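Local coordinates for Nitrate/nitrite sensor protein NarX (Escherichia coli K12, PDB 3EZH) that senses nitrate and nitrite in the periplasm as a membrane histidine kinase, relaying nitrate availability to NarL and that of both anions to NarP, at residues A[14-19]-A[38-43]; A[20-25]-A[34-39]; A[71-76]-A[87-92]. One frame throughout, in Å; residues are numbered along the deposited sequence.

Interaction 1 (A[14-19]-A[38-43]); sequences GSLRMQ and KEMEQT. With NO3 (nitrate ion), chain C.
Gln19 and Met40, a selenomethionine, mark the register of 14-19 against 38-43, with CA atoms 6.6 Å apart. The two helical segments run antiparallel at 159°, their axes approaching to 10.3 Å. Gln19 leaves its helix with CG beside the backbone N (chi1 -63°) and then extends, which carries its amide across the gap and past the side chain of Met40, lying in the reverse sense. Gln19 OE1 rests 3.2 Å from Met40 CA, whereas Gln19 NE2 turns back to Ser15 OG at 3.1 Å, with that oxygen in the amide plane; Ser15 OG also bonds Lys12 O. A second bond, from Gln19 NE2 to Thr43 OG1, is weak at 3.5 Å though nearly straight (176°). Beside this polar pair, Leu16 CD2 and Thr43 CG2 meet tip to tip at 3.7 Å. Arg17 points away from 38-43, and Arg17 NE bonds nitrate O2 at 3.0 Å; Arg17 NH2 of the second subunit also bonds this nitrate, and Asp98 pairs with the first guanidinium. Helix 6-25 thus packs within the four-helix bundle of the sensor domain on one side and lines the nitrate site between subunits on another.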
ATOM      1  N   GLY A  14       1.247   4.940  -2.513  1.00 17.52           N
ATOM      2  CA  GLY A  14       0.771   3.992  -1.501  1.00 20.08           C
ATOM      3  C   GLY A  14       1.516   2.682  -1.586  1.00 22.61           C
ATOM      4  O   GLY A  14       1.812   2.042  -0.577  1.00 19.07           O
ATOM      5  N   SER A  15       1.848   2.240  -2.797  1.00 18.01           N
ATOM      6  CA  SER A  15       2.537   0.967  -2.898  1.00 16.75           C
ATOM      7  C   SER A  15       3.871   0.917  -2.174  1.00 15.60           C
ATOM      8  O   SER A  15       4.357  -0.163  -1.881  1.00 18.81           O
ATOM      9  CB  SER A  15       2.722   0.537  -4.366  1.00 19.73           C
ATOM     10  OG  SER A  15       3.894   1.122  -4.970  1.00 21.61           O
ATOM     11  N   LEU A  16       4.499   2.071  -1.930  1.00 16.90           N
ATOM     12  CA  LEU A  16       5.731   2.049  -1.174  1.00 16.01           C
ATOM     13  C   LEU A  16       5.512   1.477   0.247  1.00 17.53           C
ATOM     14  O   LEU A  16       6.461   0.991   0.856  1.00 18.69           O
ATOM     15  CB  LEU A  16       6.279   3.495  -1.016  1.00 17.23           C
ATOM     16  CG  LEU A  16       6.762   4.036  -2.380  1.00 16.68           C
ATOM     17  CD1 LEU A  16       7.003   5.569  -2.230  1.00 23.24           C
ATOM     18  CD2 LEU A  16       8.077   3.348  -2.832  1.00 21.22           C
ATOM     19  N   ARG A  17       4.284   1.583   0.763  1.00 17.30           N
ATOM     20  CA  ARG A  17       4.006   1.062   2.103  1.00 16.23           C
ATOM     21  C   ARG A  17       4.048  -0.440   2.026  1.00 19.50           C
ATOM     22  O   ARG A  17       4.648  -1.115   2.841  1.00 18.52           O
ATOM     23  CB  ARG A  17       2.619   1.522   2.557  1.00 18.71           C
ATOM     24  CG  ARG A  17       2.468   3.080   2.581  1.00 16.58           C
ATOM     25  CD  ARG A  17       1.092   3.449   3.028  1.00 19.02           C
ATOM     26  NE  ARG A  17       0.073   3.127   2.019  1.00 19.34           N
ATOM     27  CZ  ARG A  17      -1.114   3.726   1.912  1.00 24.31           C
ATOM     28  NH1 ARG A  17      -1.494   4.712   2.761  1.00 21.34           N
ATOM     29  NH2 ARG A  17      -1.921   3.333   0.918  1.00 22.60           N
HETATM   30  N   MSE A  18       3.357  -0.985   1.026  1.00 19.91           N
HETATM   31  CA  MSE A  18       3.432  -2.417   0.868  1.00 19.36           C
HETATM   32  C   MSE A  18       4.880  -2.869   0.630  1.00 19.51           C
HETATM   33  O   MSE A  18       5.310  -3.905   1.171  1.00 18.16           O
HETATM   34  CB  MSE A  18       2.588  -2.854  -0.363  1.00 21.24           C
HETATM   35  CG  MSE A  18       2.625  -4.374  -0.625  1.00 20.74           C
HETATM   36 SE   MSE A  18       4.087  -4.906  -1.867  1.00 32.34          SE
HETATM   37  CE  MSE A  18       3.318  -4.288  -3.506  1.00 31.84           C
ATOM     38  N   GLN A  19       5.652  -2.098  -0.167  1.00 16.14           N
ATOM     39  CA  GLN A  19       6.982  -2.561  -0.477  1.00 15.41           C
ATOM     40  C   GLN A  19       7.889  -2.571   0.718  1.00 20.56           C
ATOM     41  O   GLN A  19       8.839  -3.393   0.784  1.00 19.12           O
ATOM     42  CB  GLN A  19       7.557  -1.752  -1.641  1.00 18.00           C
ATOM     43  CG  GLN A  19       6.792  -1.899  -2.953  1.00 18.35           C
ATOM     44  CD  GLN A  19       7.463  -1.082  -4.074  1.00 19.69           C
ATOM     45  OE1 GLN A  19       8.639  -1.274  -4.354  1.00 23.27           O
ATOM     46  NE2 GLN A  19       6.719  -0.122  -4.658  1.00 20.99           N
ATOM     47  N   LYS A  38      15.649  -2.536  -5.819  1.00 26.52           N
ATOM     48  CA  LYS A  38      15.681  -1.637  -6.985  1.00 28.80           C
ATOM     49  C   LYS A  38      14.276  -1.190  -7.418  1.00 26.38           C
ATOM     50  O   LYS A  38      14.113  -0.062  -7.872  1.00 27.36           O
ATOM     51  CB  LYS A  38      16.397  -2.302  -8.180  1.00 35.58           C
ATOM     52  CG  LYS A  38      17.823  -2.780  -7.846  1.00 44.71           C
ATOM     53  CD  LYS A  38      18.619  -1.744  -7.040  1.00 54.75           C
ATOM     54  CE  LYS A  38      18.725  -0.409  -7.774  1.00 59.03           C
ATOM     55  NZ  LYS A  38      18.645   0.779  -6.847  1.00 56.54           N
ATOM     56  N   GLU A  39      13.279  -2.062  -7.287  1.00 24.74           N
ATOM     57  CA  GLU A  39      11.925  -1.697  -7.635  1.00 25.54           C
ATOM     58  C   GLU A  39      11.459  -0.571  -6.707  1.00 26.83           C
ATOM     59  O   GLU A  39      10.823   0.406  -7.153  1.00 27.04           O
ATOM     60  CB  GLU A  39      10.958  -2.890  -7.474  1.00 26.53           C
ATOM     61  CG  GLU A  39       9.560  -2.468  -7.884  1.00 33.17           C
ATOM     62  CD  GLU A  39       8.488  -3.503  -7.572  1.00 34.14           C
ATOM     63  OE1 GLU A  39       8.840  -4.631  -7.182  1.00 38.70           O
ATOM     64  OE2 GLU A  39       7.289  -3.167  -7.728  1.00 44.97           O
HETATM   65  N   MSE A  40      11.784  -0.695  -5.426  1.00 23.49           N
HETATM   66  CA  MSE A  40      11.343   0.349  -4.484  1.00 25.52           C
HETATM   67  C   MSE A  40      12.086   1.680  -4.755  1.00 25.45           C
HETATM   68  O   MSE A  40      11.519   2.785  -4.696  1.00 27.94           O
HETATM   69  CB  MSE A  40      11.534  -0.112  -3.002  1.00 24.28           C
HETATM   70  CG  MSE A  40      10.578   0.612  -2.124  1.00 22.41           C
HETATM   71 SE   MSE A  40      10.863  -0.016  -0.331  1.00 33.14          SE
HETATM   72  CE  MSE A  40      10.076   1.557   0.521  1.00 29.54           C
ATOM     73  N   GLU A  41      13.346   1.561  -5.142  1.00 27.80           N
ATOM     74  CA  GLU A  41      14.125   2.738  -5.508  1.00 27.65           C
ATOM     75  C   GLU A  41      13.466   3.428  -6.716  1.00 27.44           C
ATOM     76  O   GLU A  41      13.250   4.635  -6.737  1.00 27.26           O
ATOM     77  CB  GLU A  41      15.565   2.294  -5.873  1.00 31.14           C
ATOM     78  CG  GLU A  41      16.610   3.385  -6.005  1.00 39.11           C
ATOM     79  CD  GLU A  41      16.438   4.284  -7.234  1.00 49.19           C
ATOM     80  OE1 GLU A  41      16.020   3.783  -8.311  1.00 52.30           O
ATOM     81  OE2 GLU A  41      16.753   5.496  -7.124  1.00 50.74           O
ATOM     82  N   GLN A  42      13.128   2.647  -7.739  1.00 27.91           N
ATOM     83  CA  GLN A  42      12.530   3.214  -8.951  1.00 29.07           C
ATOM     84  C   GLN A  42      11.249   3.975  -8.623  1.00 29.24           C
ATOM     85  O   GLN A  42      11.062   5.105  -9.077  1.00 31.44           O
ATOM     86  CB  GLN A  42      12.248   2.071  -9.957  1.00 29.00           C
ATOM     87  CG  GLN A  42      11.419   2.463 -11.212  1.00 40.29           C
ATOM     88  CD  GLN A  42       9.906   2.656 -10.935  1.00 51.04           C
ATOM     89  OE1 GLN A  42       9.482   3.685 -10.395  1.00 56.05           O
ATOM     90  NE2 GLN A  42       9.094   1.655 -11.311  1.00 55.45           N
ATOM     91  N   THR A  43      10.386   3.378  -7.797  1.00 26.85           N
ATOM     92  CA  THR A  43       9.133   4.011  -7.408  1.00 27.61           C
ATOM     93  C   THR A  43       9.363   5.298  -6.577  1.00 28.29           C
ATOM     94  O   THR A  43       8.822   6.351  -6.871  1.00 27.89           O
ATOM     95  CB  THR A  43       8.265   3.074  -6.524  1.00 30.34           C
ATOM     96  OG1 THR A  43       8.072   1.821  -7.182  1.00 35.31           O
ATOM     97  CG2 THR A  43       6.890   3.680  -6.270  1.00 29.27           C
TER
HETATM   98  N   NO3 C   1      -0.283   0.371  -0.255  1.00 28.45           N
HETATM   99  O1  NO3 C   1       0.331  -0.546  -0.833  1.00 22.29           O
HETATM  100  O2  NO3 C   1      -0.280   0.337   0.937  1.00 22.28           O
HETATM  101  O3  NO3 C   1      -0.858   1.216  -0.943  1.00 25.61           O

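Interaction 2 (A[20-25]-A[34-39]); sequences SYRLLA and KPLIKE
Arg22 reaches over Leu36 to Glu39, and its side chain can be traced atom by atom. CB leaves the helix toward 34-39. Arg22 CG follows anti to the backbone N and comes within 4.1 Å of Leu36 CD1. The chain then bends at CD (chi3 75°), which lays the guanidinium over the other branch of the leucine: Leu36 CD2 sits against one face, toward its rim, 3.4 Å from Arg22 NE. At the tip, Arg22 NH2 forms a salt bridge with Glu39 OE1 at 3.0 Å. Its hydrogen bond is weak, since the N-H points well off the oxygen (122°). Arg22 NH2 also donates to a water O at 2.8 Å, lying at the guanidinium edge, and that water donates in turn to Leu36 O. The charged tip thus has two polar partners at its rim, with the leucine methyl against one face. Deeper in, Leu23 CD2 touches Leu36 CB and Ile37 CG1, each at 4.0 Å, while Tyr21 of the second subunit packs on Arg22. With segment axes at 162° and only the non-helical residues 26-33 between them, this is the closed end of an antiparallel helical hairpin within the four-helix bundle.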
ATOM      1  N   SER A  20       7.572  -1.643   1.654  1.00 17.22           N
ATOM      2  CA  SER A  20       8.320  -1.573   2.902  1.00 20.61           C
ATOM      3  C   SER A  20       8.125  -2.831   3.751  1.00 15.84           C
ATOM      4  O   SER A  20       9.114  -3.417   4.254  1.00 18.09           O
ATOM      5  CB  SER A  20       7.881  -0.331   3.739  1.00 17.92           C
ATOM      6  OG  SER A  20       8.227   0.863   3.050  1.00 19.32           O
ATOM      7  N   TYR A  21       6.867  -3.258   3.907  1.00 17.32           N
ATOM      8  CA  TYR A  21       6.600  -4.420   4.726  1.00 17.38           C
ATOM      9  C   TYR A  21       6.959  -5.688   3.962  1.00 17.05           C
ATOM     10  O   TYR A  21       7.259  -6.707   4.586  1.00 17.20           O
ATOM     11  CB  TYR A  21       5.147  -4.473   5.191  1.00 19.06           C
ATOM     12  CG  TYR A  21       4.973  -3.838   6.606  1.00 13.75           C
ATOM     13  CD1 TYR A  21       5.456  -4.508   7.715  1.00 13.85           C
ATOM     14  CD2 TYR A  21       4.395  -2.595   6.770  1.00 15.79           C
ATOM     15  CE1 TYR A  21       5.363  -3.921   8.996  1.00 21.42           C
ATOM     16  CE2 TYR A  21       4.311  -2.004   8.045  1.00 17.98           C
ATOM     17  CZ  TYR A  21       4.802  -2.679   9.114  1.00 16.86           C
ATOM     18  OH  TYR A  21       4.735  -2.095  10.399  1.00 19.55           O
ATOM     19  N   ARG A  22       6.893  -5.628   2.644  1.00 17.62           N
ATOM     20  CA  ARG A  22       7.356  -6.817   1.899  1.00 18.04           C
ATOM     21  C   ARG A  22       8.849  -7.040   2.139  1.00 19.35           C
ATOM     22  O   ARG A  22       9.275  -8.204   2.248  1.00 20.84           O
ATOM     23  CB  ARG A  22       7.060  -6.658   0.370  1.00 16.78           C
ATOM     24  CG  ARG A  22       7.630  -7.843  -0.477  1.00 17.32           C
ATOM     25  CD  ARG A  22       6.918  -7.739  -1.884  1.00 16.85           C
ATOM     26  NE  ARG A  22       7.487  -6.649  -2.652  1.00 18.22           N
ATOM     27  CZ  ARG A  22       7.047  -6.234  -3.851  1.00 20.86           C
ATOM     28  NH1 ARG A  22       5.984  -6.813  -4.428  1.00 21.68           N
ATOM     29  NH2 ARG A  22       7.721  -5.258  -4.508  1.00 20.60           N
ATOM     30  N   LEU A  23       9.683  -5.969   2.178  1.00 17.40           N
ATOM     31  CA  LEU A  23      11.088  -6.183   2.470  1.00 15.87           C
ATOM     32  C   LEU A  23      11.247  -6.665   3.928  1.00 19.77           C
ATOM     33  O   LEU A  23      12.077  -7.478   4.224  1.00 17.62           O
ATOM     34  CB  LEU A  23      11.862  -4.876   2.248  1.00 20.58           C
ATOM     35  CG  LEU A  23      12.233  -4.584   0.792  1.00 21.49           C
ATOM     36  CD1 LEU A  23      12.810  -3.162   0.572  1.00 23.07           C
ATOM     37  CD2 LEU A  23      13.336  -5.598   0.380  1.00 25.81           C
ATOM     38  N   LEU A  24      10.433  -6.135   4.848  1.00 19.51           N
ATOM     39  CA  LEU A  24      10.549  -6.602   6.243  1.00 16.82           C
ATOM     40  C   LEU A  24      10.239  -8.089   6.326  1.00 19.18           C
ATOM     41  O   LEU A  24      10.908  -8.831   7.026  1.00 16.73           O
ATOM     42  CB  LEU A  24       9.617  -5.796   7.159  1.00 15.57           C
ATOM     43  CG  LEU A  24       9.811  -6.213   8.664  1.00 18.20           C
ATOM     44  CD1 LEU A  24      11.216  -5.851   9.189  1.00 19.18           C
ATOM     45  CD2 LEU A  24       8.768  -5.490   9.475  1.00 17.49           C
ATOM     46  N   ALA A  25       9.167  -8.509   5.649  1.00 17.62           N
ATOM     47  CA  ALA A  25       8.788  -9.920   5.647  1.00 18.76           C
ATOM     48  C   ALA A  25       9.852 -10.809   5.043  1.00 20.74           C
ATOM     49  O   ALA A  25       9.787 -12.030   5.229  1.00 25.12           O
ATOM     50  CB  ALA A  25       7.495 -10.106   4.892  1.00 19.46           C
ATOM     51  N   LYS A  34      17.559  -8.241  -4.125  1.00 32.94           N
ATOM     52  CA  LYS A  34      18.023  -7.013  -4.771  1.00 33.70           C
ATOM     53  C   LYS A  34      16.952  -6.443  -5.712  1.00 32.68           C
ATOM     54  O   LYS A  34      16.739  -5.232  -5.756  1.00 34.18           O
ATOM     55  CB  LYS A  34      19.327  -7.260  -5.531  1.00 41.14           C
ATOM     56  CG  LYS A  34      20.552  -7.350  -4.653  1.00 52.51           C
ATOM     57  CD  LYS A  34      20.448  -8.410  -3.551  1.00 59.68           C
ATOM     58  CE  LYS A  34      20.117  -7.815  -2.162  1.00 62.22           C
ATOM     59  NZ  LYS A  34      20.383  -8.769  -1.038  1.00 65.37           N
ATOM     60  N   PRO A  35      16.248  -7.302  -6.467  1.00 29.41           N
ATOM     61  CA  PRO A  35      15.227  -6.735  -7.344  1.00 30.29           C
ATOM     62  C   PRO A  35      14.145  -5.965  -6.566  1.00 26.79           C
ATOM     63  O   PRO A  35      13.554  -5.036  -7.101  1.00 26.97           O
ATOM     64  CB  PRO A  35      14.629  -7.964  -8.036  1.00 31.91           C
ATOM     65  CG  PRO A  35      15.732  -8.931  -8.048  1.00 33.55           C
ATOM     66  CD  PRO A  35      16.422  -8.748  -6.717  1.00 32.43           C
ATOM     67  N   LEU A  36      13.835  -6.395  -5.343  1.00 27.28           N
ATOM     68  CA  LEU A  36      12.814  -5.681  -4.613  1.00 23.35           C
ATOM     69  C   LEU A  36      13.335  -4.288  -4.198  1.00 22.48           C
ATOM     70  O   LEU A  36      12.590  -3.295  -4.218  1.00 25.64           O
ATOM     71  CB  LEU A  36      12.366  -6.499  -3.379  1.00 28.57           C
ATOM     72  CG  LEU A  36      11.631  -7.855  -3.561  1.00 33.18           C
ATOM     73  CD1 LEU A  36      11.357  -8.450  -2.166  1.00 32.41           C
ATOM     74  CD2 LEU A  36      10.308  -7.712  -4.315  1.00 35.63           C
ATOM     75  N   ILE A  37      14.600  -4.209  -3.815  1.00 24.43           N
ATOM     76  CA  ILE A  37      15.159  -2.895  -3.443  1.00 22.97           C
ATOM     77  C   ILE A  37      15.232  -2.000  -4.679  1.00 23.92           C
ATOM     78  O   ILE A  37      14.881  -0.840  -4.657  1.00 24.89           O
ATOM     79  CB  ILE A  37      16.535  -3.056  -2.794  1.00 27.95           C
ATOM     80  CG1 ILE A  37      16.390  -3.844  -1.504  1.00 30.72           C
ATOM     81  CG2 ILE A  37      17.171  -1.692  -2.455  1.00 25.20           C
ATOM     82  CD1 ILE A  37      17.710  -4.091  -0.818  1.00 28.04           C
ATOM     83  N   LYS A  38      15.649  -2.536  -5.819  1.00 26.52           N
ATOM     84  CA  LYS A  38      15.681  -1.637  -6.985  1.00 28.80           C
ATOM     85  C   LYS A  38      14.276  -1.190  -7.418  1.00 26.38           C
ATOM     86  O   LYS A  38      14.113  -0.062  -7.872  1.00 27.36           O
ATOM     87  CB  LYS A  38      16.397  -2.302  -8.180  1.00 35.58           C
ATOM     88  CG  LYS A  38      17.823  -2.780  -7.846  1.00 44.71           C
ATOM     89  CD  LYS A  38      18.619  -1.744  -7.040  1.00 54.75           C
ATOM     90  CE  LYS A  38      18.725  -0.409  -7.774  1.00 59.03           C
ATOM     91  NZ  LYS A  38      18.645   0.779  -6.847  1.00 56.54           N
ATOM     92  N   GLU A  39      13.279  -2.062  -7.287  1.00 24.74           N
ATOM     93  CA  GLU A  39      11.925  -1.697  -7.635  1.00 25.54           C
ATOM     94  C   GLU A  39      11.459  -0.571  -6.707  1.00 26.83           C
ATOM     95  O   GLU A  39      10.823   0.406  -7.153  1.00 27.04           O
ATOM     96  CB  GLU A  39      10.958  -2.890  -7.474  1.00 26.53           C
ATOM     97  CG  GLU A  39       9.560  -2.468  -7.884  1.00 33.17           C
ATOM     98  CD  GLU A  39       8.488  -3.503  -7.572  1.00 34.14           C
ATOM     99  OE1 GLU A  39       8.840  -4.631  -7.182  1.00 38.70           O
ATOM    100  OE2 GLU A  39       7.289  -3.167  -7.728  1.00 44.97           O
TER
HETATM  101  O   HOH W   1       9.808  -3.497  -3.761  1.00 24.47           O

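Interaction 3 (A[71-76]-A[87-92]); sequences NELIPA and SADVSQ
Glu72 meets Asp89 in a small, largely buried contact between two acidic side chains, set where helix 59-79 crosses the first turns of helix 87-113. The segment axes pass at 10.5 Å and at an angle of 134°, well off antiparallel, and only 169 Å² is buried between them. The closest CA pair is Leu73 and Asp89, 6.9 Å apart. Glu72 was modelled in two conformers, so what its carboxylate does is doubtful. In the conformer given, the two acids arrive from opposite directions with planes 80° apart, one turned nearly crosswise to the other; Glu72 OE1 lies 2.5 Å from Asp89 OD2, a separation at which one acid probably holds a proton, and Tyr68 OH bonds Glu72 OE1 weakly. The firmer polar tie is the hydrogen bond between Tyr68 OH and Asp89 OD1. Apolar atoms pack against the aspartate. Leu73, with CG anti to the backbone N (chi1 -166°), slides alongside it and places Leu73 CD1 3.6 Å from Asp89 OD2 and 3.9 Å from Asp89 CB, while Ala76 CB is 4.0 Å from Asp89 OD2. The same Leu73 CD1 reaches Val90 CG2 more loosely, at 4.3 Å. With an alanine in place of Asp89, the Tyr68 hydroxyl would probably lose its OD1 partner and a gap would open beside Leu73 CD1 and Ala76 CB. Helix 6-25 borders both segments: its Leu23 packs on Ile74, and its Tyr21 lies against Val90 and Ser91.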
ATOM      1  N   ASN A  71      19.599   6.555   3.105  1.00 22.99           N
ATOM      2  CA  ASN A  71      20.705   6.641   4.064  1.00 23.76           C
ATOM      3  C   ASN A  71      20.601   5.931   5.403  1.00 26.37           C
ATOM      4  O   ASN A  71      21.610   5.860   6.123  1.00 29.02           O
ATOM      5  CB  ASN A  71      21.041   8.112   4.287  1.00 25.34           C
ATOM      6  CG  ASN A  71      21.577   8.781   3.030  1.00 33.40           C
ATOM      7  OD1 ASN A  71      22.609   8.360   2.497  1.00 32.17           O
ATOM      8  ND2 ASN A  71      20.888   9.813   2.549  1.00 35.38           N
ATOM      9  N   GLU A  72      19.418   5.412   5.748  0.50 21.73           N
ATOM     10  CA  GLU A  72      19.230   4.690   7.011  0.50 19.53           C
ATOM     11  C   GLU A  72      18.404   3.416   6.877  0.50 19.06           C
ATOM     12  O   GLU A  72      18.859   2.330   7.257  0.50 21.36           O
ATOM     13  CB  GLU A  72      18.531   5.567   8.074  0.50 19.33           C
ATOM     14  CG  GLU A  72      18.785   5.133   9.524  0.50 23.42           C
ATOM     15  CD  GLU A  72      17.854   4.043  10.040  0.50 22.72           C
ATOM     16  OE1 GLU A  72      16.828   3.776   9.366  0.50 24.54           O
ATOM     17  OE2 GLU A  72      18.138   3.473  11.136  0.50 19.61           O
ATOM     18  N   LEU A  73      17.193   3.553   6.347  1.00 18.69           N
ATOM     19  CA  LEU A  73      16.301   2.402   6.235  1.00 16.26           C
ATOM     20  C   LEU A  73      16.849   1.206   5.425  1.00 18.70           C
ATOM     21  O   LEU A  73      16.941   0.119   5.944  1.00 20.36           O
ATOM     22  CB  LEU A  73      14.952   2.822   5.646  1.00 19.72           C
ATOM     23  CG  LEU A  73      13.893   1.723   5.842  1.00 22.02           C
ATOM     24  CD1 LEU A  73      13.498   1.621   7.329  1.00 30.67           C
ATOM     25  CD2 LEU A  73      12.646   2.061   5.032  1.00 22.91           C
ATOM     26  N   ILE A  74      17.221   1.441   4.188  1.00 21.51           N
ATOM     27  CA  ILE A  74      17.761   0.340   3.387  1.00 20.74           C
ATOM     28  C   ILE A  74      19.048  -0.234   3.992  1.00 21.29           C
ATOM     29  O   ILE A  74      19.194  -1.460   4.076  1.00 23.67           O
ATOM     30  CB  ILE A  74      17.958   0.754   1.910  1.00 23.24           C
ATOM     31  CG1 ILE A  74      16.605   0.953   1.219  1.00 21.00           C
ATOM     32  CG2 ILE A  74      18.814  -0.305   1.205  1.00 26.90           C
ATOM     33  CD1 ILE A  74      15.671  -0.321   1.141  1.00 21.95           C
ATOM     34  N   PRO A  75      20.019   0.633   4.426  1.00 22.94           N
ATOM     35  CA  PRO A  75      21.205  -0.005   5.013  1.00 23.68           C
ATOM     36  C   PRO A  75      20.834  -0.870   6.229  1.00 21.59           C
ATOM     37  O   PRO A  75      21.422  -1.954   6.470  1.00 22.82           O
ATOM     38  CB  PRO A  75      22.084   1.184   5.417  1.00 20.76           C
ATOM     39  CG  PRO A  75      21.753   2.246   4.387  1.00 19.28           C
ATOM     40  CD  PRO A  75      20.299   2.014   4.015  1.00 25.17           C
ATOM     41  N   ALA A  76      19.835  -0.420   7.005  1.00 19.30           N
ATOM     42  CA  ALA A  76      19.428  -1.156   8.194  1.00 19.92           C
ATOM     43  C   ALA A  76      18.774  -2.472   7.780  1.00 21.52           C
ATOM     44  O   ALA A  76      18.942  -3.513   8.395  1.00 23.19           O
ATOM     45  CB  ALA A  76      18.409  -0.314   9.028  1.00 23.97           C
ATOM     46  N   SER A  87      11.957  -3.670  12.714  1.00 21.77           N
ATOM     47  CA  SER A  87      10.502  -3.542  12.585  1.00 22.06           C
ATOM     48  C   SER A  87       9.934  -2.175  13.014  1.00 24.35           C
ATOM     49  O   SER A  87       8.936  -1.699  12.458  1.00 21.21           O
ATOM     50  CB  SER A  87       9.794  -4.677  13.325  1.00 23.17           C
ATOM     51  OG  SER A  87      10.096  -4.604  14.711  1.00 28.22           O
ATOM     52  N   ALA A  88      10.574  -1.525  13.979  1.00 23.47           N
ATOM     53  CA  ALA A  88      10.073  -0.200  14.378  1.00 26.05           C
ATOM     54  C   ALA A  88      10.422   0.853  13.318  1.00 22.41           C
ATOM     55  O   ALA A  88       9.633   1.774  13.082  1.00 23.11           O
ATOM     56  CB  ALA A  88      10.669   0.208  15.774  1.00 24.10           C
ATOM     57  N   ASP A  89      11.600   0.729  12.675  1.00 21.34           N
ATOM     58  CA  ASP A  89      12.030   1.647  11.641  1.00 21.10           C
ATOM     59  C   ASP A  89      10.989   1.548  10.488  1.00 22.05           C
ATOM     60  O   ASP A  89      10.540   2.535   9.949  1.00 19.87           O
ATOM     61  CB  ASP A  89      13.410   1.181  11.159  1.00 23.47           C
ATOM     62  CG  ASP A  89      14.365   2.305  10.862  1.00 29.78           C
ATOM     63  OD1 ASP A  89      14.066   3.481  11.108  1.00 26.51           O
ATOM     64  OD2 ASP A  89      15.441   1.996  10.322  1.00 28.58           O
ATOM     65  N   VAL A  90      10.615   0.324  10.123  1.00 16.97           N
ATOM     66  CA  VAL A  90       9.649   0.150   9.026  1.00 17.67           C
ATOM     67  C   VAL A  90       8.224   0.629   9.376  1.00 19.12           C
ATOM     68  O   VAL A  90       7.550   1.253   8.557  1.00 20.01           O
ATOM     69  CB  VAL A  90       9.613  -1.353   8.624  1.00 18.85           C
ATOM     70  CG1 VAL A  90       8.398  -1.630   7.689  1.00 19.33           C
ATOM     71  CG2 VAL A  90      10.927  -1.746   7.967  1.00 17.97           C
ATOM     72  N   SER A  91       7.750   0.355  10.583  1.00 18.88           N
ATOM     73  CA  SER A  91       6.400   0.801  10.935  1.00 18.31           C
ATOM     74  C   SER A  91       6.336   2.321  10.851  1.00 17.23           C
ATOM     75  O   SER A  91       5.358   2.922  10.371  1.00 15.64           O
ATOM     76  CB  SER A  91       6.047   0.329  12.344  1.00 24.08           C
ATOM     77  OG  SER A  91       4.797   0.824  12.721  1.00 26.00           O
ATOM     78  N   GLN A  92       7.390   2.979  11.335  1.00 15.09           N
ATOM     79  CA  GLN A  92       7.317   4.441  11.266  1.00 16.79           C
ATOM     80  C   GLN A  92       7.439   4.963   9.833  1.00 17.34           C
ATOM     81  O   GLN A  92       6.848   5.949   9.482  1.00 18.46           O
ATOM     82  CB  GLN A  92       8.446   5.070  12.117  1.00 19.64           C
ATOM     83  CG  GLN A  92       8.226   6.563  12.343  1.00 16.93           C
ATOM     84  CD  GLN A  92       6.888   6.882  12.984  1.00 15.00           C
ATOM     85  OE1 GLN A  92       6.503   6.264  13.951  1.00 22.39           O
ATOM     86  NE2 GLN A  92       6.211   7.855  12.464  1.00 20.18           N
TER

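Overall arrangement
All three contacts belong to one all-helical periplasmic sensor domain. Interactions 1 and 2 are successive levels of the same pairing between helices 6-25 and 34-44, with centres 7 Å apart; Met40 CE packs 3.2 Å from Ser20 OG where they join. Interaction 2 lies nearer the connecting loop. Interaction 3 follows later in the chain and pairs helices 59-79 and 87-113. Its centre is 12 Å from that of interaction 2, which it touches through Leu24 CD2 and Ser87 CA at 4.1 Å, and 14 Å from that of interaction 1, with nearest atoms about 5 Å apart. Helix 6-25 thus connects both helix pairs while also facing nitrate and the second subunit.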